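Local coordinates for metal-independent carbonic anhydrase (Nostoc sp. PCC 7120 = FACHB-418, PDB 7C5W), which catalyses the hydration of carbon dioxide to bicarbonate without any metal cofactor and assembles as a homotetramer, a dimer of dimers, at residues Y69-V74 against R88-A94. Residues are numbered along the deposited sequence.
Sequences YQFGPV and RTTRAGA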
ATOM      1  N   TYR A  69      -1.619  19.166   0.366  1.00 55.93           N
ATOM      2  CA  TYR A  69      -2.876  19.823  -0.079  1.00 54.37           C
ATOM      3  C   TYR A  69      -3.068  19.638  -1.587  1.00 55.23           C
ATOM      4  O   TYR A  69      -4.224  19.705  -2.036  1.00 56.16           O
ATOM      5  CB  TYR A  69      -2.888  21.288   0.353  1.00 50.01           C
ATOM      6  CG  TYR A  69      -3.133  21.441   1.834  1.00 55.95           C
ATOM      7  CD1 TYR A  69      -4.391  21.203   2.363  1.00 50.02           C
ATOM      8  CD2 TYR A  69      -2.111  21.787   2.711  1.00 50.88           C
ATOM      9  CE1 TYR A  69      -4.635  21.328   3.719  1.00 54.56           C
ATOM     10  CE2 TYR A  69      -2.346  21.923   4.072  1.00 50.48           C
ATOM     11  CZ  TYR A  69      -3.612  21.686   4.578  1.00 54.34           C
ATOM     12  OH  TYR A  69      -3.881  21.776   5.917  1.00 53.56           O
ATOM     13  N   GLN A  70      -1.985  19.366  -2.322  1.00 54.49           N
ATOM     14  CA  GLN A  70      -2.017  19.091  -3.783  1.00 56.36           C
ATOM     15  C   GLN A  70      -2.854  17.840  -4.082  1.00 61.43           C
ATOM     16  O   GLN A  70      -3.398  17.773  -5.184  1.00 67.11           O
ATOM     17  CB  GLN A  70      -0.604  18.914  -4.344  1.00 61.48           C
ATOM     18  CG  GLN A  70       0.233  20.188  -4.299  1.00 69.74           C
ATOM     19  CD  GLN A  70       1.013  20.339  -3.013  1.00 71.80           C
ATOM     20  OE1 GLN A  70       0.740  19.678  -2.007  1.00 65.12           O
ATOM     21  NE2 GLN A  70       1.998  21.225  -3.039  1.00 69.91           N
ATOM     22  N   PHE A  71      -2.959  16.881  -3.156  1.00 60.23           N
ATOM     23  CA  PHE A  71      -3.672  15.593  -3.383  1.00 59.91           C
ATOM     24  C   PHE A  71      -5.171  15.744  -3.126  1.00 57.69           C
ATOM     25  O   PHE A  71      -5.922  14.830  -3.497  1.00 63.06           O
ATOM     26  CB  PHE A  71      -3.139  14.486  -2.473  1.00 56.11           C
ATOM     27  CG  PHE A  71      -1.658  14.244  -2.586  1.00 60.57           C
ATOM     28  CD1 PHE A  71      -1.063  14.045  -3.818  1.00 65.63           C
ATOM     29  CD2 PHE A  71      -0.865  14.195  -1.458  1.00 59.29           C
ATOM     30  CE1 PHE A  71       0.298  13.828  -3.919  1.00 69.21           C
ATOM     31  CE2 PHE A  71       0.494  13.976  -1.563  1.00 61.43           C
ATOM     32  CZ  PHE A  71       1.075  13.795  -2.790  1.00 65.11           C
ATOM     33  N   GLY A  72      -5.575  16.846  -2.494  1.00 55.08           N
ATOM     34  CA  GLY A  72      -6.926  17.049  -1.933  1.00 52.24           C
ATOM     35  C   GLY A  72      -6.828  17.472  -0.470  1.00 52.88           C
ATOM     36  O   GLY A  72      -5.794  17.970  -0.024  1.00 60.03           O
ATOM     37  N   PRO A  73      -7.884  17.279   0.341  1.00 50.86           N
ATOM     38  CA  PRO A  73      -7.850  17.710   1.735  1.00 47.90           C
ATOM     39  C   PRO A  73      -6.719  17.016   2.498  1.00 58.60           C
ATOM     40  O   PRO A  73      -6.454  15.849   2.224  1.00 52.63           O
ATOM     41  CB  PRO A  73      -9.213  17.272   2.278  1.00 55.37           C
ATOM     42  CG  PRO A  73      -9.613  16.137   1.348  1.00 58.63           C
ATOM     43  CD  PRO A  73      -9.147  16.612  -0.014  1.00 52.71           C
ATOM     44  N   VAL A  74      -6.075  17.767   3.396  1.00 53.74           N
ATOM     45  CA  VAL A  74      -5.151  17.242   4.438  1.00 55.47           C
ATOM     46  C   VAL A  74      -5.937  17.124   5.745  1.00 58.88           C
ATOM     47  O   VAL A  74      -6.728  18.043   6.050  1.00 54.99           O
ATOM     48  CB  VAL A  74      -3.920  18.142   4.598  1.00 52.15           C
ATOM     49  CG1 VAL A  74      -3.059  17.692   5.769  1.00 52.85           C
ATOM     50  CG2 VAL A  74      -3.116  18.205   3.309  1.00 49.17           C
ATOM     51  N   ARG A  88      -8.391  22.027   9.376  1.00 59.80           N
ATOM     52  CA  ARG A  88      -7.752  22.841   8.313  1.00 57.88           C
ATOM     53  C   ARG A  88      -7.470  21.932   7.115  1.00 54.04           C
ATOM     54  O   ARG A  88      -6.301  21.556   6.897  1.00 55.20           O
ATOM     55  CB  ARG A  88      -6.502  23.546   8.856  1.00 53.81           C
ATOM     56  CG  ARG A  88      -6.768  24.454  10.053  1.00 61.72           C
ATOM     57  CD  ARG A  88      -7.945  25.412   9.876  1.00 61.55           C
ATOM     58  NE  ARG A  88      -8.310  26.086  11.124  1.00 66.63           N
ATOM     59  CZ  ARG A  88      -7.748  27.204  11.579  1.00 62.80           C
ATOM     60  NH1 ARG A  88      -6.790  27.801  10.893  1.00 56.25           N
ATOM     61  NH2 ARG A  88      -8.149  27.716  12.727  1.00 64.62           N
ATOM     62  N   THR A  89      -8.514  21.642   6.339  1.00 53.56           N
ATOM     63  CA  THR A  89      -8.481  20.735   5.158  1.00 55.05           C
ATOM     64  C   THR A  89      -7.972  21.467   3.899  1.00 54.99           C
ATOM     65  O   THR A  89      -7.659  20.783   2.900  1.00 57.99           O
ATOM     66  CB  THR A  89      -9.860  20.093   4.989  1.00 54.54           C
ATOM     67  OG1 THR A  89     -10.858  21.114   4.918  1.00 58.04           O
ATOM     68  CG2 THR A  89     -10.202  19.188   6.147  1.00 52.29           C
ATOM     69  N   THR A  90      -7.838  22.793   3.945  1.00 51.09           N
ATOM     70  CA  THR A  90      -7.358  23.634   2.812  1.00 52.00           C
ATOM     71  C   THR A  90      -6.022  24.291   3.174  1.00 57.54           C
ATOM     72  O   THR A  90      -5.782  24.541   4.370  1.00 55.41           O
ATOM     73  CB  THR A  90      -8.378  24.709   2.413  1.00 55.76           C
ATOM     74  OG1 THR A  90      -8.336  25.738   3.403  1.00 60.33           O
ATOM     75  CG2 THR A  90      -9.792  24.176   2.275  1.00 58.92           C
ATOM     76  N   ARG A  91      -5.191  24.528   2.156  1.00 56.46           N
ATOM     77  CA  ARG A  91      -3.918  25.284   2.222  1.00 56.75           C
ATOM     78  C   ARG A  91      -4.112  26.571   3.038  1.00 61.16           C
ATOM     79  O   ARG A  91      -3.289  26.841   3.940  1.00 60.74           O
ATOM     80  CB  ARG A  91      -3.465  25.575   0.788  1.00 59.41           C
ATOM     81  CG  ARG A  91      -2.098  26.228   0.671  1.00 65.24           C
ATOM     82  CD  ARG A  91      -1.734  26.462  -0.786  1.00 73.97           C
ATOM     83  NE  ARG A  91      -0.443  27.123  -0.924  1.00 80.37           N
ATOM     84  CZ  ARG A  91      -0.220  28.416  -0.695  1.00 86.20           C
ATOM     85  NH1 ARG A  91      -1.206  29.204  -0.292  1.00 81.94           N
ATOM     86  NH2 ARG A  91       0.993  28.915  -0.861  1.00 88.21           N
ATOM     87  N   ALA A  92      -5.149  27.351   2.730  1.00 57.62           N
ATOM     88  CA  ALA A  92      -5.425  28.652   3.381  1.00 62.10           C
ATOM     89  C   ALA A  92      -5.625  28.428   4.880  1.00 60.52           C
ATOM     90  O   ALA A  92      -5.111  29.237   5.679  1.00 64.59           O
ATOM     91  CB  ALA A  92      -6.634  29.300   2.753  1.00 61.38           C
ATOM     92  N   GLY A  93      -6.357  27.375   5.250  1.00 56.32           N
ATOM     93  CA  GLY A  93      -6.587  27.007   6.664  1.00 59.61           C
ATOM     94  C   GLY A  93      -5.270  26.799   7.398  1.00 61.77           C
ATOM     95  O   GLY A  93      -5.138  27.284   8.546  1.00 55.04           O
ATOM     96  N   ALA A  94      -4.314  26.118   6.755  1.00 58.58           N
ATOM     97  CA  ALA A  94      -3.008  25.735   7.347  1.00 60.73           C
ATOM     98  C   ALA A  94      -2.147  26.991   7.511  1.00 60.07           C
ATOM     99  O   ALA A  94      -1.635  27.207   8.618  1.00 64.16           O
ATOM    100  CB  ALA A  94      -2.327  24.687   6.493  1.00 51.03           C
TER
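Tyr69 OH donates a short hydrogen bond to Arg88 O (2.6 Å), tying the 3-10 turn 69-71 to the loop that enters helix 91-99. A second, weak bond runs from Val74 N to Thr89 O (3.4 Å). The same carbonyl oxygen, Thr89 O, receives a CA-H...O contact from Pro73 CA at 3.3 Å, and Thr89 CA returns one to Val74 O, also at 3.3 Å, so the two loop backbones approach closely around Pro73, Val74 and Thr89. Thr90 is the N-cap, its OG1 accepting from Gly93 N (3.2 Å). Arg88 NH1 bonds to Gly93 O (2.9 Å) and forms a salt bridge with Asp108; Arg88 NE reaches Arg85 O, and the side chain passes about 4 Å from that of Tyr97, a hydrogencarbonate-binding residue of helix 91-99. The guanidinium of Arg91 forms salt bridges with Asp64 and Glu60 of helix 52-66. The Tyr69 ring fills the middle of the contact: the backbone at the helix start lies over one face, with Arg91 N 3.4 Å from Tyr69 CD1, while Thr89 O and Arg88 O sit near the ring edge. Ala94 CB packs 3.7 Å from Tyr69 CE2, and Pro73 CB meets Thr89 CB at 4.0 Å. Tyr69 and Ala94 both touch Ile63 of helix 52-66 and Phe76 of strand 75-77, so the contact joins the start of helix 91-99 to both.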